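Local coordinates for ESX-5 secretion-associated protein EspG5 (Mycobacterium marinum, PDB 6VJ5), which acts as a specific cytoplasmic chaperone for cognate PE/PPE proteins, prevents aggregation of PE/PPE dimers, and is required for secretion of LipY and PE31/PPE18, at residues N114-V119 with V131-D136; V225-Y230 with T284-L289. All blocks are in the same frame, centred on the assembly; numbering follows the deposited sequence.

In the fold
From the N terminus, contact 1 comes first: strand 115-123 turns back as strand 126-133, and pairing of 114-119 with 131-136 closes this short hairpin loop. Contact 2 opens only after contact 1 has closed, so the two lie in series, neither nested nor crossed. It brings 284-289, the C-terminal part of helix 275-286 and the turn beyond, back to 225-230 across 53 intervening residues. EspG5 thus offers two kinds of tie, strand to strand and helix to sheet. Both reach the same large antiparallel sheet, where strand 83-91 lies between 115-123 and 221-231. Their centres are about 21 Å apart and their nearest atoms about 6 Å.

Contact 1. Residues N114-V119 with V131-D136; sequences NEFRVV and VRVGND
R117 and R132 face each other as a hydrogen-bonded antiparallel pair, each backbone amide giving its hydrogen to the other residue's carbonyl. R117 N reaches R132 O at 2.9 Å, and the return bond from R132 N to R117 O measures 2.7 Å; both are nearly straight. R117 O also receives a CA-H...O contact from V131 CA at 3.1 Å. This is the pairing of an antiparallel beta hairpin, strands 115-123 and 126-133.

The two arginine side chains leave the same face of the sheet, approach only near their bases and then part. R117 is bent at chi2 (142°, which sets CD); farther out, NE meets E115 OE1 at 2.6 Å in a salt bridge, on the carboxylate's anti side and tilted 27° out of its plane. NH1 goes on to E32 O. R132, extended from CG to NE, grips G134 O side-on with NE and NH2, NE at 2.9 Å. Its NH2 also bonds R109 O and its NH1 L33 O, and these backbone carbonyls probably help to stabilise the charge of the buried guanidinium.

Apolar packing occupies the other face. V118 and V131 lie side by side and point the same way, CG2 to CG2 at 3.7 Å. V133 sets its CG2 in the plane of the F116 ring, at the edge by CD2, 3.7 Å away.

G134, with positive phi, follows V133 in the type II' turn leading to strand 136-141. Strand 115-123 pairs along its other edge with strand 83-91, while R132 packs on V14 of helix 14-23.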
loop_
_atom_site.group_PDB
_atom_site.type_symbol
_atom_site.label_atom_id
_atom_site.label_comp_id
_atom_site.label_asym_id
_atom_site.label_seq_id
_atom_site.Cartn_x
_atom_site.Cartn_y
_atom_site.Cartn_z
ATOM N N ASN C 114 -21.959 -9.374 12.675
ATOM C CA ASN C 114 -23.350 -9.622 12.320
ATOM C C ASN C 114 -23.602 -9.525 10.821
ATOM O O ASN C 114 -24.766 -9.548 10.400
ATOM C CB ASN C 114 -24.266 -8.627 13.039
ATOM C CG ASN C 114 -24.202 -7.235 12.431
ATOM O OD1 ASN C 114 -23.122 -6.731 12.129
ATOM N ND2 ASN C 114 -25.359 -6.613 12.242
ATOM N N GLU C 115 -22.552 -9.407 10.010
ATOM C CA GLU C 115 -22.682 -9.107 8.591
ATOM C C GLU C 115 -22.173 -10.273 7.754
ATOM O O GLU C 115 -21.188 -10.928 8.107
ATOM C CB GLU C 115 -21.918 -7.821 8.233
ATOM C CG GLU C 115 -22.604 -6.967 7.183
ATOM C CD GLU C 115 -21.903 -5.642 6.938
ATOM O OE1 GLU C 115 -21.306 -5.480 5.857
ATOM O OE2 GLU C 115 -21.957 -4.757 7.820
ATOM N N PHE C 116 -22.873 -10.524 6.652
ATOM C CA PHE C 116 -22.557 -11.560 5.677
ATOM C C PHE C 116 -22.601 -10.885 4.311
ATOM O O PHE C 116 -23.553 -10.158 4.009
ATOM C CB PHE C 116 -23.555 -12.720 5.779
ATOM C CG PHE C 116 -23.898 -13.101 7.204
ATOM C CD1 PHE C 116 -24.923 -12.454 7.882
ATOM C CD2 PHE C 116 -23.195 -14.101 7.866
ATOM C CE1 PHE C 116 -25.243 -12.797 9.195
ATOM C CE2 PHE C 116 -23.512 -14.448 9.178
ATOM C CZ PHE C 116 -24.538 -13.795 9.840
ATOM N N ARG C 117 -21.572 -11.098 3.495
ATOM C CA ARG C 117 -21.406 -10.350 2.252
ATOM C C ARG C 117 -21.361 -11.307 1.072
ATOM O O ARG C 117 -20.503 -12.194 1.019
ATOM C CB ARG C 117 -20.139 -9.494 2.293
ATOM C CG ARG C 117 -20.360 -8.095 2.864
ATOM C CD ARG C 117 -19.197 -7.623 3.738
ATOM N NE ARG C 117 -19.458 -6.284 4.262
ATOM C CZ ARG C 117 -19.029 -5.154 3.704
ATOM N NH1 ARG C 117 -18.290 -5.182 2.602
ATOM N NH2 ARG C 117 -19.336 -3.991 4.259
ATOM N N VAL C 118 -22.278 -11.110 0.125
ATOM C CA VAL C 118 -22.452 -11.985 -1.030
ATOM C C VAL C 118 -22.236 -11.170 -2.301
ATOM O O VAL C 118 -22.964 -10.201 -2.556
ATOM C CB VAL C 118 -23.845 -12.635 -1.048
ATOM C CG1 VAL C 118 -24.056 -13.388 -2.353
ATOM C CG2 VAL C 118 -24.039 -13.548 0.144
ATOM N N VAL C 119 -21.272 -11.587 -3.117
ATOM C CA VAL C 119 -21.027 -10.991 -4.425
ATOM C C VAL C 119 -21.268 -12.051 -5.492
ATOM O O VAL C 119 -20.740 -13.166 -5.402
ATOM C CB VAL C 119 -19.602 -10.418 -4.531
ATOM C CG1 VAL C 119 -19.369 -9.819 -5.906
ATOM C CG2 VAL C 119 -19.380 -9.373 -3.454
ATOM N N VAL C 131 -18.699 -15.224 -1.250
ATOM C CA VAL C 131 -19.457 -14.956 -0.031
ATOM C C VAL C 131 -18.473 -14.863 1.121
ATOM O O VAL C 131 -17.721 -15.811 1.370
ATOM C CB VAL C 131 -20.506 -16.048 0.251
ATOM C CG1 VAL C 131 -21.186 -15.817 1.598
ATOM C CG2 VAL C 131 -21.520 -16.108 -0.883
ATOM N N ARG C 132 -18.490 -13.741 1.833
ATOM C CA ARG C 132 -17.601 -13.541 2.965
ATOM C C ARG C 132 -18.390 -13.531 4.267
ATOM O O ARG C 132 -19.400 -12.826 4.385
ATOM C CB ARG C 132 -16.801 -12.242 2.844
ATOM C CG ARG C 132 -16.023 -11.966 4.119
ATOM C CD ARG C 132 -14.951 -10.907 3.987
ATOM N NE ARG C 132 -14.274 -10.742 5.273
ATOM C CZ ARG C 132 -13.324 -9.848 5.519
ATOM N NH1 ARG C 132 -12.917 -9.024 4.563
ATOM N NH2 ARG C 132 -12.781 -9.779 6.726
ATOM N N VAL C 133 -17.919 -14.316 5.237
ATOM C CA VAL C 133 -18.461 -14.359 6.590
ATOM C C VAL C 133 -17.281 -14.348 7.552
ATOM O O VAL C 133 -16.369 -15.170 7.424
ATOM C CB VAL C 133 -19.331 -15.606 6.839
ATOM C CG1 VAL C 133 -19.780 -15.645 8.298
ATOM C CG2 VAL C 133 -20.521 -15.627 5.898
ATOM N N GLY C 134 -17.299 -13.442 8.514
ATOM C CA GLY C 134 -16.148 -13.316 9.387
ATOM C C GLY C 134 -14.927 -12.995 8.546
ATOM O O GLY C 134 -14.883 -12.001 7.810
ATOM N N ASN C 135 -13.909 -13.845 8.626
ATOM C CA ASN C 135 -12.689 -13.654 7.855
ATOM C C ASN C 135 -12.496 -14.755 6.824
ATOM O O ASN C 135 -11.371 -14.980 6.368
ATOM C CB ASN C 135 -11.507 -13.553 8.815
ATOM C CG ASN C 135 -11.518 -12.240 9.585
ATOM O OD1 ASN C 135 -11.990 -11.218 9.079
ATOM N ND2 ASN C 135 -11.019 -12.266 10.813
ATOM N N ASP C 136 -13.580 -15.409 6.420
ATOM C CA ASP C 136 -13.552 -16.482 5.444
ATOM C C ASP C 136 -14.341 -16.074 4.214
ATOM O O ASP C 136 -15.390 -15.432 4.318
ATOM C CB ASP C 136 -14.124 -17.762 6.052
ATOM C CG ASP C 136 -13.244 -18.314 7.149
ATOM O OD1 ASP C 136 -12.058 -18.586 6.869
ATOM O OD2 ASP C 136 -13.724 -18.444 8.295
#

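Contact 2. Residues V225-Y230 with T284-L289; sequences VYARQY and TVLDTL
A227 CB points toward 284-289 and meets two leucine methyls, L289 CD2 at 3.8 Å and L286 CD2 at 3.9 Å, in a shallow place on the strand. Beside this small side chain L289 CD2 also rests on the backbone, 3.8 Å from A227 C.

V285 fills the neighbouring hollow with both its branches. With CG1 anti to the backbone N (chi1 168°), that methyl lies over the strand backbone, 3.8 Å from Y226 CA, while CG2 meets V225 O at 3.9 Å. Toward the other end of the strand segment the relief is reversed: Q229 rises from the strand and crosses L289 obliquely, its OE1 lying 3.5 Å from L289 CB. Outside backbone holds the amide that lies across L289, OE1 accepting from Y291 N and NE2 giving to G292 O.

The bumps are presented by a tight exit from the helix. A type I turn runs from L286 to L289, and V285 O accepts from both T288 N and T288 OG1, the latter at 2.6 Å. The turn carries L289 round to join V285 and L286 against the strand. The result is buried, apolar helix-on-sheet packing, in which the C-terminal part of helix 275-286 and its following turn cover one face of the antiparallel sheet.

Strand 221-231 lies between strands 83-91 and 234-247, and I150 and V154 of helix 147-159 touch L286 and V225. From Y226 and R228, whose CB atoms point away from this packing, Y226 OH hydrogen-bonds E32 OE2 and R228 NH2 forms a salt bridge with it.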
loop_
_atom_site.group_PDB
_atom_site.type_symbol
_atom_site.label_atom_id
_atom_site.label_comp_id
_atom_site.label_asym_id
_atom_site.label_seq_id
_atom_site.Cartn_x
_atom_site.Cartn_y
_atom_site.Cartn_z
ATOM N N VAL C 225 -29.325 -4.809 -1.652
ATOM C CA VAL C 225 -29.001 -5.468 -2.912
ATOM C C VAL C 225 -28.831 -4.404 -3.984
ATOM O O VAL C 225 -29.706 -3.551 -4.163
ATOM C CB VAL C 225 -30.086 -6.480 -3.326
ATOM C CG1 VAL C 225 -29.660 -7.227 -4.581
ATOM C CG2 VAL C 225 -30.375 -7.445 -2.186
ATOM N N TYR C 226 -27.710 -4.463 -4.702
ATOM C CA TYR C 226 -27.425 -3.523 -5.776
ATOM C C TYR C 226 -26.457 -4.179 -6.749
ATOM O O TYR C 226 -25.949 -5.280 -6.508
ATOM C CB TYR C 226 -26.862 -2.210 -5.227
ATOM C CG TYR C 226 -25.622 -2.394 -4.384
ATOM C CD1 TYR C 226 -25.716 -2.802 -3.060
ATOM C CD2 TYR C 226 -24.360 -2.157 -4.912
ATOM C CE1 TYR C 226 -24.591 -2.975 -2.286
ATOM C CE2 TYR C 226 -23.223 -2.326 -4.142
ATOM C CZ TYR C 226 -23.346 -2.733 -2.830
ATOM O OH TYR C 226 -22.224 -2.906 -2.057
ATOM N N ALA C 227 -26.209 -3.497 -7.865
ATOM C CA ALA C 227 -25.421 -4.075 -8.943
ATOM C C ALA C 227 -24.469 -3.042 -9.532
ATOM O O ALA C 227 -24.640 -1.832 -9.361
ATOM C CB ALA C 227 -26.320 -4.639 -10.054
ATOM N N ARG C 228 -23.471 -3.549 -10.254
ATOM C CA ARG C 228 -22.434 -2.736 -10.876
ATOM C C ARG C 228 -22.130 -3.312 -12.252
ATOM O O ARG C 228 -22.021 -4.532 -12.410
ATOM C CB ARG C 228 -21.176 -2.707 -9.999
ATOM C CG ARG C 228 -20.451 -1.371 -9.977
ATOM C CD ARG C 228 -19.560 -1.214 -8.727
ATOM N NE ARG C 228 -19.150 -2.499 -8.164
ATOM C CZ ARG C 228 -19.319 -2.851 -6.893
ATOM N NH1 ARG C 228 -18.924 -4.043 -6.484
ATOM N NH2 ARG C 228 -19.860 -2.009 -6.023
ATOM N N GLN C 229 -22.016 -2.433 -13.247
ATOM C CA GLN C 229 -21.755 -2.820 -14.626
ATOM C C GLN C 229 -20.460 -2.181 -15.112
ATOM O O GLN C 229 -20.080 -1.094 -14.664
ATOM C CB GLN C 229 -22.912 -2.403 -15.540
ATOM C CG GLN C 229 -23.325 -3.455 -16.548
ATOM C CD GLN C 229 -24.505 -3.015 -17.393
ATOM O OE1 GLN C 229 -24.883 -1.843 -17.396
ATOM N NE2 GLN C 229 -25.097 -3.956 -18.116
ATOM N N TYR C 230 -19.786 -2.862 -16.043
ATOM C CA TYR C 230 -18.478 -2.436 -16.526
ATOM C C TYR C 230 -18.425 -2.437 -18.049
ATOM O O TYR C 230 -18.725 -3.451 -18.686
ATOM C CB TYR C 230 -17.366 -3.351 -15.983
ATOM C CG TYR C 230 -17.274 -3.406 -14.476
ATOM C CD1 TYR C 230 -16.623 -2.407 -13.770
ATOM C CD2 TYR C 230 -17.829 -4.461 -13.761
ATOM C CE1 TYR C 230 -16.533 -2.445 -12.394
ATOM C CE2 TYR C 230 -17.743 -4.510 -12.381
ATOM C CZ TYR C 230 -17.094 -3.498 -11.703
ATOM O OH TYR C 230 -17.000 -3.528 -10.331
ATOM N N THR C 284 -35.784 -4.309 -10.882
ATOM C CA THR C 284 -35.699 -2.856 -10.979
ATOM C C THR C 284 -34.286 -2.360 -10.716
ATOM O O THR C 284 -33.873 -1.341 -11.283
ATOM C CB THR C 284 -36.674 -2.208 -9.997
ATOM O OG1 THR C 284 -38.014 -2.601 -10.324
ATOM C CG2 THR C 284 -36.563 -0.698 -10.054
ATOM N N VAL C 285 -33.547 -3.056 -9.855
ATOM C CA VAL C 285 -32.136 -2.748 -9.665
ATOM C C VAL C 285 -31.376 -2.982 -10.962
ATOM O O VAL C 285 -30.628 -2.118 -11.435
ATOM C CB VAL C 285 -31.563 -3.597 -8.516
ATOM C CG1 VAL C 285 -30.048 -3.514 -8.500
ATOM C CG2 VAL C 285 -32.154 -3.153 -7.185
ATOM N N LEU C 286 -31.570 -4.158 -11.565
ATOM C CA LEU C 286 -30.803 -4.523 -12.750
ATOM C C LEU C 286 -31.176 -3.669 -13.952
ATOM O O LEU C 286 -30.330 -3.421 -14.819
ATOM C CB LEU C 286 -31.013 -6.002 -13.068
ATOM C CG LEU C 286 -30.537 -6.971 -11.986
ATOM C CD1 LEU C 286 -30.904 -8.407 -12.320
ATOM C CD2 LEU C 286 -29.029 -6.836 -11.780
ATOM N N ASP C 287 -32.422 -3.209 -14.028
ATOM C CA ASP C 287 -32.835 -2.393 -15.162
ATOM C C ASP C 287 -32.426 -0.935 -15.016
ATOM O O ASP C 287 -32.618 -0.160 -15.961
ATOM C CB ASP C 287 -34.349 -2.499 -15.363
ATOM C CG ASP C 287 -34.779 -3.892 -15.795
ATOM O OD1 ASP C 287 -33.929 -4.629 -16.335
ATOM O OD2 ASP C 287 -35.960 -4.247 -15.600
ATOM N N THR C 288 -31.864 -0.545 -13.870
ATOM C CA THR C 288 -31.325 0.795 -13.679
ATOM C C THR C 288 -29.811 0.843 -13.857
ATOM O O THR C 288 -29.197 1.880 -13.588
ATOM C CB THR C 288 -31.694 1.338 -12.297
ATOM O OG1 THR C 288 -31.254 0.427 -11.279
ATOM C CG2 THR C 288 -33.195 1.548 -12.187
ATOM N N LEU C 289 -29.197 -0.258 -14.280
ATOM C CA LEU C 289 -27.780 -0.246 -14.599
ATOM C C LEU C 289 -27.521 0.674 -15.792
ATOM O O LEU C 289 -28.376 0.825 -16.673
ATOM C CB LEU C 289 -27.293 -1.658 -14.907
ATOM C CG LEU C 289 -27.115 -2.550 -13.681
ATOM C CD1 LEU C 289 -27.046 -4.005 -14.084
ATOM C CD2 LEU C 289 -25.860 -2.137 -12.928
#